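PDB 4NZS: beta-ketothiolase BktB from Ralstonia eutropha, which condenses two acetyl-CoA, or acetyl-CoA with propionyl-CoA, into beta-ketoacyl-CoA and free CoA, and is required for efficient production of the copolymer PHBV. Local coordinates for residues R127-A132 and V147-G152; T18-F23 and N257-A262; D29-E34 and E66-Y71. One frame throughout, in Å; residues are numbered along the deposited sequence.

Contact 1 (R127-A132 and V147-G152); sequences RAPYLA and VDMMLG
Val147 and Leu131 form a hydrogen-bonded antiparallel pair: Val147 N gives to Leu131 O at 2.9 Å, and Leu131 N returns a bond to Val147 O. That carbonyl also lies 2.9 Å from Tyr130 CA in a C-H...O contact, a common second donor in sheets. Next comes Asp148, across from Tyr130 in a non-hydrogen-bonded pair. Its CB sits 3.5 Å from Tyr130 CE2, and the ring and carboxylate planes stand 37° apart. With CG anti to the backbone N (chi1 -174°), the carboxylate can cap the helix it precedes, OD1 weakly accepting Met150 N at 3.1 Å and, weakly too, Leu151 N. The same acid forms a salt bridge with Arg136 of the second subunit, while Tyr130 OH bonds to Gly142 O of the third. The two strands make a beta hairpin whose strand 130-132 pairs with a strand of the second subunit, consistent with the tetramerization loop of tetrameric thiolases. At Met149 the chain turns into helix, yet its N still reaches Pro129 O at 3.0 Å. The flexible methionine side chain bends at chi2 and lays SD on Leu131 CG, 3.6 Å away. Met150, one residue on, sets its CB 3.7 Å from Ala128 CB, a methyl small enough to pack against the start of the helix.

Contact 2 (T18-F23 and N257-A262); sequences TAIGTF and NDAAAA
Thr18 meets Ala260 through its hydroxyl. Ala260 N points almost straight at OG1 (3.1 Å, 170°), and OG1 donates a hydrogen bond to Ala19 O at 2.8 Å. A chi1 of 68°, which places OG1 between the backbone N and the carbonyl carbon, puts the hydroxyl where it can serve both groups, so a side chain stands in for backbone pairing where strand 10-22 is interrupted. Thr18 N adds a weak bond to Ala260 O. The tightly packed part continues through Ile20 and Gly21. Ile20 CG2 rests 3.6 Å from Asn257 CB, and its CG1 branch lies near the methyl of Ala259. These alanines suit a strand pressed between helices: Leu35 of helix 32-47 packs on Ala260, and Leu363 of helix 357-375 covers both Ala259 and Ile20. Gly21 and Asp258 are a regular hydrogen-bonded antiparallel pair. Gly21 N donates to Asp258 O at 3.0 Å and Asp258 N to Gly21 O at 3.1 Å. Having no side chain, Gly21 adds no bulk beside Asp258 CB. OD2 of Asp258 bonds to Ser126 OG.

Looseness at the other end is confined to two side chains. Thr22 is a close non-hydrogen-bonded partner of Asn257, but their side chains diverge and Thr22 is partly exposed. Phe23, also partly exposed, turns its CB away from segment 257-262, and its ring meets Trp137 of the second subunit.

Asn257 itself lies about 5 Å, side chain to side chain, from His355, the predicted proton acceptor. Strand 257-267 runs antiparallel to both neighbours, 10-22 and 116-124, in the otherwise parallel N-terminal half of the sheet, the signature topology of the thiolase fold.

Contact 3 (D29-E34 and E66-Y71); sequences DVAPAE and EPRDMY
Arg68 reaches across to Glu34 and grips it end-on. Its CB already points toward segment 29-34, and bends at chi2 (144°) and chi3 (95°) let the aliphatic CG and CD swing the head over the start of helix 32-47. NE comes within 4.0 Å of Ala33 CB. From there the flat group lies over that methyl: Ala33 CB sits 3.5 Å above the guanidinium plane, over its centre, a place that a residue as small as alanine fills without pushing the arginine away. At the tip, NH2 gives a 2.6 Å bond to Glu34 OE2, and NH1 bonds to the same oxygen at 3.0 Å. Both donors use the syn lone pair of OE2, which lies near the guanidinium plane, although the carboxylate is turned 34° from it. NH1 also holds Glu66 OE2, at 2.9 Å and tilted from the plane. The result is a salt-bridge network, Glu34-Arg68-Glu66, that ties the first turn of helix 32-47 to the short helix 67-70 within the N-terminal thiolase domain. Two acids with their OE2 atoms 5.4 Å apart would repel each other, and the arginine between them probably offsets this. Beside the network Asp69 crosses Pro32 at about a right angle, its OD2 lying 3.7 Å from Pro32 CG while accepting Thr65 N. Pro32, lacking an N-H, suits the first helical turn, and the Asp69 carboxylate close to this helix start would be favoured by the helix dipole. Pro157 of the second subunit packs on Arg68.

Overall arrangement
From the N terminus, strand 10-22 supplies the first half of contact 2, and the chain passes through a loop into helix 32-47, whose start opens contact 3. Residues 66-71 close that short loop, before contact 1 begins. Contact 1 then closes a small hairpin of its own at 147-152. Only with strand 257-267 does contact 2 shut, so its long loop encloses the other two, which follow one another in series. Contact 2 joins two neighbouring strands of the central sheet; contact 3 joins helices beside it, and contact 1 belongs to an outlying hairpin at subunit interfaces. Met150 SD touches Phe23 CE1 at 3.4 Å, linking contacts 1 and 2, while Arg127 packs against 29-31 of contact 3.

Contact 1 (R127-A132 and V147-G152)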
loop_
_atom_site.group_PDB
_atom_site.type_symbol
_atom_site.label_atom_id
_atom_site.label_comp_id
_atom_site.label_asym_id
_atom_site.label_seq_id
_atom_site.Cartn_x
_atom_site.Cartn_y
_atom_site.Cartn_z
ATOM N N ARG A 127 -7.115 -14.679 -4.029
ATOM C CA ARG A 127 -6.312 -14.013 -3.029
ATOM C C ARG A 127 -4.902 -13.655 -3.535
ATOM O O ARG A 127 -3.984 -13.391 -2.728
ATOM C CB ARG A 127 -6.215 -14.898 -1.717
ATOM C CG ARG A 127 -7.550 -15.305 -1.135
ATOM C CD ARG A 127 -7.462 -16.324 0.042
ATOM N NE ARG A 127 -6.985 -15.738 1.299
ATOM C CZ ARG A 127 -7.711 -14.971 2.096
ATOM N NH1 ARG A 127 -8.946 -14.676 1.773
ATOM N NH2 ARG A 127 -7.196 -14.466 3.210
ATOM N N ALA A 128 -4.697 -13.557 -4.845
ATOM C CA ALA A 128 -3.329 -13.284 -5.232
ATOM C C ALA A 128 -3.239 -11.880 -4.805
ATOM O O ALA A 128 -4.216 -11.188 -4.888
ATOM C CB ALA A 128 -3.077 -13.435 -6.746
ATOM N N PRO A 129 -2.053 -11.433 -4.395
ATOM C CA PRO A 129 -1.808 -10.085 -4.000
ATOM C C PRO A 129 -1.330 -9.101 -5.043
ATOM O O PRO A 129 -0.954 -9.482 -6.158
ATOM C CB PRO A 129 -0.608 -10.271 -3.082
ATOM C CG PRO A 129 0.192 -11.314 -3.765
ATOM C CD PRO A 129 -0.875 -12.285 -4.161
ATOM N N TYR A 130 -1.243 -7.853 -4.597
ATOM C CA TYR A 130 -0.424 -6.844 -5.192
ATOM C C TYR A 130 0.851 -6.597 -4.369
ATOM O O TYR A 130 0.779 -6.501 -3.134
ATOM C CB TYR A 130 -1.221 -5.580 -5.201
ATOM C CG TYR A 130 -2.343 -5.655 -6.180
ATOM C CD1 TYR A 130 -3.540 -6.306 -5.893
ATOM C CD2 TYR A 130 -2.187 -5.114 -7.419
ATOM C CE1 TYR A 130 -4.552 -6.333 -6.835
ATOM C CE2 TYR A 130 -3.178 -5.168 -8.353
ATOM C CZ TYR A 130 -4.333 -5.769 -8.089
ATOM O OH TYR A 130 -5.236 -5.779 -9.105
ATOM N N LEU A 131 2.012 -6.514 -5.030
ATOM C CA LEU A 131 3.265 -6.161 -4.354
ATOM C C LEU A 131 3.416 -4.694 -4.484
ATOM O O LEU A 131 2.946 -4.139 -5.457
ATOM C CB LEU A 131 4.522 -6.700 -5.039
ATOM C CG LEU A 131 4.603 -8.078 -5.658
ATOM C CD1 LEU A 131 5.967 -8.202 -6.340
ATOM C CD2 LEU A 131 4.429 -9.086 -4.549
ATOM N N ALA A 132 4.095 -4.078 -3.524
ATOM C CA ALA A 132 4.482 -2.672 -3.593
ATOM C C ALA A 132 5.966 -2.650 -3.633
ATOM O O ALA A 132 6.585 -2.767 -2.584
ATOM C CB ALA A 132 4.015 -1.913 -2.380
ATOM N N VAL A 147 1.803 -3.787 -8.083
ATOM C CA VAL A 147 1.853 -4.791 -9.147
ATOM C C VAL A 147 0.914 -5.939 -8.855
ATOM O O VAL A 147 0.960 -6.493 -7.756
ATOM C CB VAL A 147 3.270 -5.348 -9.247
ATOM C CG1 VAL A 147 3.338 -6.529 -10.207
ATOM C CG2 VAL A 147 4.234 -4.239 -9.655
ATOM N N ASP A 148 0.083 -6.286 -9.846
ATOM C CA ASP A 148 -0.788 -7.472 -9.814
ATOM C C ASP A 148 -0.007 -8.763 -10.034
ATOM O O ASP A 148 0.477 -9.032 -11.092
ATOM C CB ASP A 148 -1.892 -7.333 -10.835
ATOM C CG ASP A 148 -2.894 -8.428 -10.774
ATOM O OD1 ASP A 148 -2.643 -9.438 -10.070
ATOM O OD2 ASP A 148 -3.998 -8.279 -11.386
ATOM N N MET A 149 0.062 -9.601 -9.018
ATOM C CA MET A 149 1.001 -10.724 -9.011
ATOM C C MET A 149 0.460 -11.885 -9.799
ATOM O O MET A 149 1.196 -12.740 -10.328
ATOM C CB MET A 149 1.262 -11.131 -7.546
ATOM C CG MET A 149 2.592 -11.822 -7.338
ATOM S SD MET A 149 3.958 -10.791 -7.909
ATOM C CE MET A 149 5.419 -11.780 -7.723
ATOM N N MET A 150 -0.858 -11.923 -9.859
ATOM C CA MET A 150 -1.541 -12.900 -10.610
ATOM C C MET A 150 -1.232 -12.705 -12.093
ATOM O O MET A 150 -0.756 -13.623 -12.755
ATOM C CB MET A 150 -3.021 -12.741 -10.369
ATOM C CG MET A 150 -3.834 -13.857 -10.986
ATOM S SD MET A 150 -5.594 -13.495 -11.004
ATOM C CE MET A 150 -5.694 -11.997 -11.982
ATOM N N LEU A 151 -1.465 -11.514 -12.619
ATOM C CA LEU A 151 -0.989 -11.238 -13.997
ATOM C C LEU A 151 0.511 -11.515 -14.107
ATOM O O LEU A 151 1.012 -11.950 -15.130
ATOM C CB LEU A 151 -1.199 -9.800 -14.336
ATOM C CG LEU A 151 -2.626 -9.363 -14.311
ATOM C CD1 LEU A 151 -2.712 -8.177 -15.236
ATOM C CD2 LEU A 151 -3.551 -10.469 -14.814
ATOM N N GLY A 152 1.231 -11.270 -13.030
ATOM C CA GLY A 152 2.648 -11.543 -13.022
ATOM C C GLY A 152 2.887 -12.919 -13.507
ATOM O O GLY A 152 3.618 -13.157 -14.476
#

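Contact 2 (T18-F23 and N257-A262)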
loop_
_atom_site.group_PDB
_atom_site.type_symbol
_atom_site.label_atom_id
_atom_site.label_comp_id
_atom_site.label_asym_id
_atom_site.label_seq_id
_atom_site.Cartn_x
_atom_site.Cartn_y
_atom_site.Cartn_z
ATOM N N THR A 18 -10.666 -30.351 -3.411
ATOM C CA THR A 18 -11.780 -29.400 -3.341
ATOM C C THR A 18 -12.390 -29.364 -4.707
ATOM O O THR A 18 -11.782 -29.830 -5.664
ATOM C CB THR A 18 -11.352 -27.953 -2.977
ATOM O OG1 THR A 18 -10.589 -27.364 -4.036
ATOM C CG2 THR A 18 -10.514 -27.974 -1.662
ATOM N N ALA A 19 -13.612 -28.867 -4.751
ATOM C CA ALA A 19 -14.227 -28.362 -5.976
ATOM C C ALA A 19 -13.520 -27.084 -6.362
ATOM O O ALA A 19 -12.860 -26.490 -5.516
ATOM C CB ALA A 19 -15.705 -28.056 -5.707
ATOM N N ILE A 20 -13.746 -26.583 -7.576
ATOM C CA ILE A 20 -13.007 -25.438 -8.075
ATOM C C ILE A 20 -13.842 -24.189 -7.996
ATOM O O ILE A 20 -14.986 -24.194 -8.478
ATOM C CB ILE A 20 -12.591 -25.643 -9.525
ATOM C CG1 ILE A 20 -11.727 -26.896 -9.618
ATOM C CG2 ILE A 20 -11.831 -24.416 -10.027
ATOM C CD1 ILE A 20 -11.612 -27.524 -11.008
ATOM N N GLY A 21 -13.251 -23.120 -7.434
ATOM C CA GLY A 21 -13.876 -21.821 -7.362
ATOM C C GLY A 21 -13.581 -20.893 -8.549
ATOM O O GLY A 21 -12.519 -20.998 -9.195
ATOM N N THR A 22 -14.512 -19.951 -8.817
ATOM C CA THR A 22 -14.242 -18.890 -9.785
ATOM C C THR A 22 -13.451 -17.778 -9.092
ATOM O O THR A 22 -13.490 -17.608 -7.851
ATOM C CB THR A 22 -15.512 -18.292 -10.468
ATOM O OG1 THR A 22 -16.321 -17.572 -9.523
ATOM C CG2 THR A 22 -16.366 -19.344 -11.083
ATOM N N PHE A 23 -12.741 -17.016 -9.911
ATOM C CA PHE A 23 -12.061 -15.843 -9.431
ATOM C C PHE A 23 -13.025 -15.015 -8.617
ATOM O O PHE A 23 -14.019 -14.511 -9.147
ATOM C CB PHE A 23 -11.578 -14.984 -10.586
ATOM C CG PHE A 23 -10.561 -13.961 -10.197
ATOM C CD1 PHE A 23 -9.415 -14.327 -9.464
ATOM C CD2 PHE A 23 -10.726 -12.646 -10.565
ATOM C CE1 PHE A 23 -8.460 -13.391 -9.140
ATOM C CE2 PHE A 23 -9.793 -11.721 -10.236
ATOM C CZ PHE A 23 -8.640 -12.097 -9.535
ATOM N N ASN A 257 -8.860 -19.402 -11.129
ATOM C CA ASN A 257 -9.630 -20.209 -10.228
ATOM C C ASN A 257 -8.915 -20.602 -8.971
ATOM O O ASN A 257 -7.701 -20.572 -8.921
ATOM C CB ASN A 257 -10.077 -21.438 -10.998
ATOM C CG ASN A 257 -11.124 -21.106 -12.045
ATOM O OD1 ASN A 257 -12.340 -21.044 -11.751
ATOM N ND2 ASN A 257 -10.670 -20.890 -13.289
ATOM N N ASP A 258 -9.689 -21.019 -7.974
ATOM C CA ASP A 258 -9.169 -21.363 -6.658
ATOM C C ASP A 258 -9.295 -22.896 -6.385
ATOM O O ASP A 258 -10.371 -23.450 -6.625
ATOM C CB ASP A 258 -9.966 -20.587 -5.604
ATOM C CG ASP A 258 -9.954 -19.054 -5.798
ATOM O OD1 ASP A 258 -8.888 -18.437 -6.003
ATOM O OD2 ASP A 258 -11.031 -18.431 -5.624
ATOM N N ALA A 259 -8.238 -23.601 -5.901
ATOM C CA ALA A 259 -8.419 -25.014 -5.478
ATOM C C ALA A 259 -7.261 -25.711 -4.824
ATOM O O ALA A 259 -6.141 -25.204 -4.773
ATOM C CB ALA A 259 -8.869 -25.849 -6.629
ATOM N N ALA A 260 -7.558 -26.891 -4.281
ATOM C CA ALA A 260 -6.504 -27.814 -3.838
ATOM C C ALA A 260 -6.723 -29.262 -4.300
ATOM O O ALA A 260 -7.771 -29.632 -4.845
ATOM C CB ALA A 260 -6.370 -27.764 -2.313
ATOM N N ALA A 261 -5.725 -30.097 -4.081
ATOM C CA ALA A 261 -5.836 -31.507 -4.434
ATOM C C ALA A 261 -4.735 -32.302 -3.815
ATOM O O ALA A 261 -3.597 -31.826 -3.846
ATOM C CB ALA A 261 -5.730 -31.679 -5.921
ATOM N N ALA A 262 -5.039 -33.518 -3.322
ATOM C CA ALA A 262 -3.976 -34.419 -2.830
ATOM C C ALA A 262 -4.135 -35.882 -3.234
ATOM O O ALA A 262 -5.240 -36.393 -3.439
ATOM C CB ALA A 262 -3.839 -34.323 -1.318
#

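Contact 3 (D29-E34 and E66-Y71)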
loop_
_atom_site.group_PDB
_atom_site.type_symbol
_atom_site.label_atom_id
_atom_site.label_comp_id
_atom_site.label_asym_id
_atom_site.label_seq_id
_atom_site.Cartn_x
_atom_site.Cartn_y
_atom_site.Cartn_z
ATOM N N ASP A 29 -12.468 -16.410 0.273
ATOM C CA ASP A 29 -12.061 -16.194 1.641
ATOM C C ASP A 29 -11.271 -17.365 2.209
ATOM O O ASP A 29 -11.029 -17.418 3.411
ATOM C CB ASP A 29 -13.309 -15.990 2.496
ATOM C CG ASP A 29 -14.085 -14.767 2.098
ATOM O OD1 ASP A 29 -13.760 -14.171 1.067
ATOM O OD2 ASP A 29 -15.030 -14.393 2.819
ATOM N N VAL A 30 -10.927 -18.318 1.365
ATOM C CA VAL A 30 -10.238 -19.523 1.810
ATOM C C VAL A 30 -8.807 -19.561 1.311
ATOM O O VAL A 30 -8.549 -19.539 0.057
ATOM C CB VAL A 30 -10.936 -20.810 1.345
ATOM C CG1 VAL A 30 -10.602 -21.925 2.327
ATOM C CG2 VAL A 30 -12.444 -20.640 1.238
ATOM N N ALA A 31 -7.882 -19.593 2.265
ATOM C CA ALA A 31 -6.490 -19.411 1.926
ATOM C C ALA A 31 -5.864 -20.700 1.455
ATOM O O ALA A 31 -6.259 -21.766 1.854
ATOM C CB ALA A 31 -5.711 -18.809 3.088
ATOM N N PRO A 32 -4.854 -20.615 0.604
ATOM C CA PRO A 32 -4.299 -21.869 0.133
ATOM C C PRO A 32 -3.924 -22.803 1.271
ATOM O O PRO A 32 -4.204 -23.968 1.196
ATOM C CB PRO A 32 -3.048 -21.410 -0.637
ATOM C CG PRO A 32 -3.416 -20.067 -1.193
ATOM C CD PRO A 32 -4.242 -19.451 -0.076
ATOM N N ALA A 33 -3.297 -22.311 2.314
ATOM C CA ALA A 33 -3.015 -23.188 3.516
ATOM C C ALA A 33 -4.246 -23.996 3.924
ATOM O O ALA A 33 -4.145 -25.243 4.039
ATOM C CB ALA A 33 -2.513 -22.388 4.689
ATOM N N GLU A 34 -5.418 -23.349 3.987
ATOM C CA GLU A 34 -6.637 -24.084 4.381
ATOM C C GLU A 34 -7.183 -25.065 3.361
ATOM O O GLU A 34 -7.456 -26.209 3.704
ATOM C CB GLU A 34 -7.728 -23.140 4.882
ATOM C CG GLU A 34 -7.489 -22.668 6.324
ATOM C CD GLU A 34 -6.037 -22.393 6.651
ATOM O OE1 GLU A 34 -5.239 -23.363 6.759
ATOM O OE2 GLU A 34 -5.657 -21.210 6.780
ATOM N N GLU A 66 0.496 -15.038 1.007
ATOM C CA GLU A 66 0.833 -14.575 2.321
ATOM C C GLU A 66 2.012 -15.343 2.764
ATOM O O GLU A 66 2.449 -16.195 2.044
ATOM C CB GLU A 66 -0.350 -14.779 3.259
ATOM C CG GLU A 66 -0.879 -16.199 3.291
ATOM C CD GLU A 66 -1.600 -16.521 4.599
ATOM O OE1 GLU A 66 -1.336 -15.889 5.629
ATOM O OE2 GLU A 66 -2.453 -17.379 4.603
ATOM N N PRO A 67 2.588 -14.984 3.908
ATOM C CA PRO A 67 3.784 -15.679 4.345
ATOM C C PRO A 67 3.689 -17.171 4.476
ATOM O O PRO A 67 4.675 -17.868 4.170
ATOM C CB PRO A 67 4.091 -15.007 5.671
ATOM C CG PRO A 67 3.745 -13.573 5.404
ATOM C CD PRO A 67 2.568 -13.614 4.440
ATOM N N ARG A 68 2.522 -17.691 4.846
ATOM C CA ARG A 68 2.424 -19.149 5.036
ATOM C C ARG A 68 2.786 -19.866 3.786
ATOM O O ARG A 68 3.418 -20.899 3.825
ATOM C CB ARG A 68 1.042 -19.563 5.446
ATOM C CG ARG A 68 0.738 -19.079 6.847
ATOM C CD ARG A 68 -0.729 -18.682 6.962
ATOM N NE ARG A 68 -1.463 -19.791 7.478
ATOM C CZ ARG A 68 -2.752 -20.005 7.317
ATOM N NH1 ARG A 68 -3.508 -19.179 6.622
ATOM N NH2 ARG A 68 -3.263 -21.111 7.862
ATOM N N ASP A 69 2.391 -19.291 2.660
ATOM C CA ASP A 69 2.634 -19.897 1.365
ATOM C C ASP A 69 4.130 -20.116 1.099
ATOM O O ASP A 69 4.477 -21.042 0.407
ATOM C CB ASP A 69 1.923 -19.067 0.303
ATOM C CG ASP A 69 0.368 -19.027 0.517
ATOM O OD1 ASP A 69 -0.160 -19.726 1.398
ATOM O OD2 ASP A 69 -0.322 -18.288 -0.190
ATOM N N MET A 70 5.016 -19.307 1.698
ATOM C CA MET A 70 6.453 -19.633 1.722
ATOM C C MET A 70 6.724 -20.971 2.387
ATOM O O MET A 70 7.646 -21.688 1.961
ATOM C CB MET A 70 7.266 -18.588 2.459
ATOM C CG MET A 70 7.480 -17.342 1.654
ATOM S SD MET A 70 7.863 -15.924 2.662
ATOM C CE MET A 70 8.579 -14.974 1.342
ATOM N N TYR A 71 5.942 -21.251 3.447
ATOM C CA TYR A 71 5.958 -22.511 4.179
ATOM C C TYR A 71 4.865 -23.501 3.837
ATOM O O TYR A 71 4.700 -24.484 4.548
ATOM C CB TYR A 71 5.822 -22.238 5.682
ATOM C CG TYR A 71 6.931 -21.426 6.325
ATOM C CD1 TYR A 71 6.877 -20.041 6.340
ATOM C CD2 TYR A 71 8.028 -22.043 6.913
ATOM C CE1 TYR A 71 7.889 -19.278 6.905
ATOM C CE2 TYR A 71 9.035 -21.296 7.511
ATOM C CZ TYR A 71 8.960 -19.909 7.493
ATOM O OH TYR A 71 9.939 -19.153 8.086
#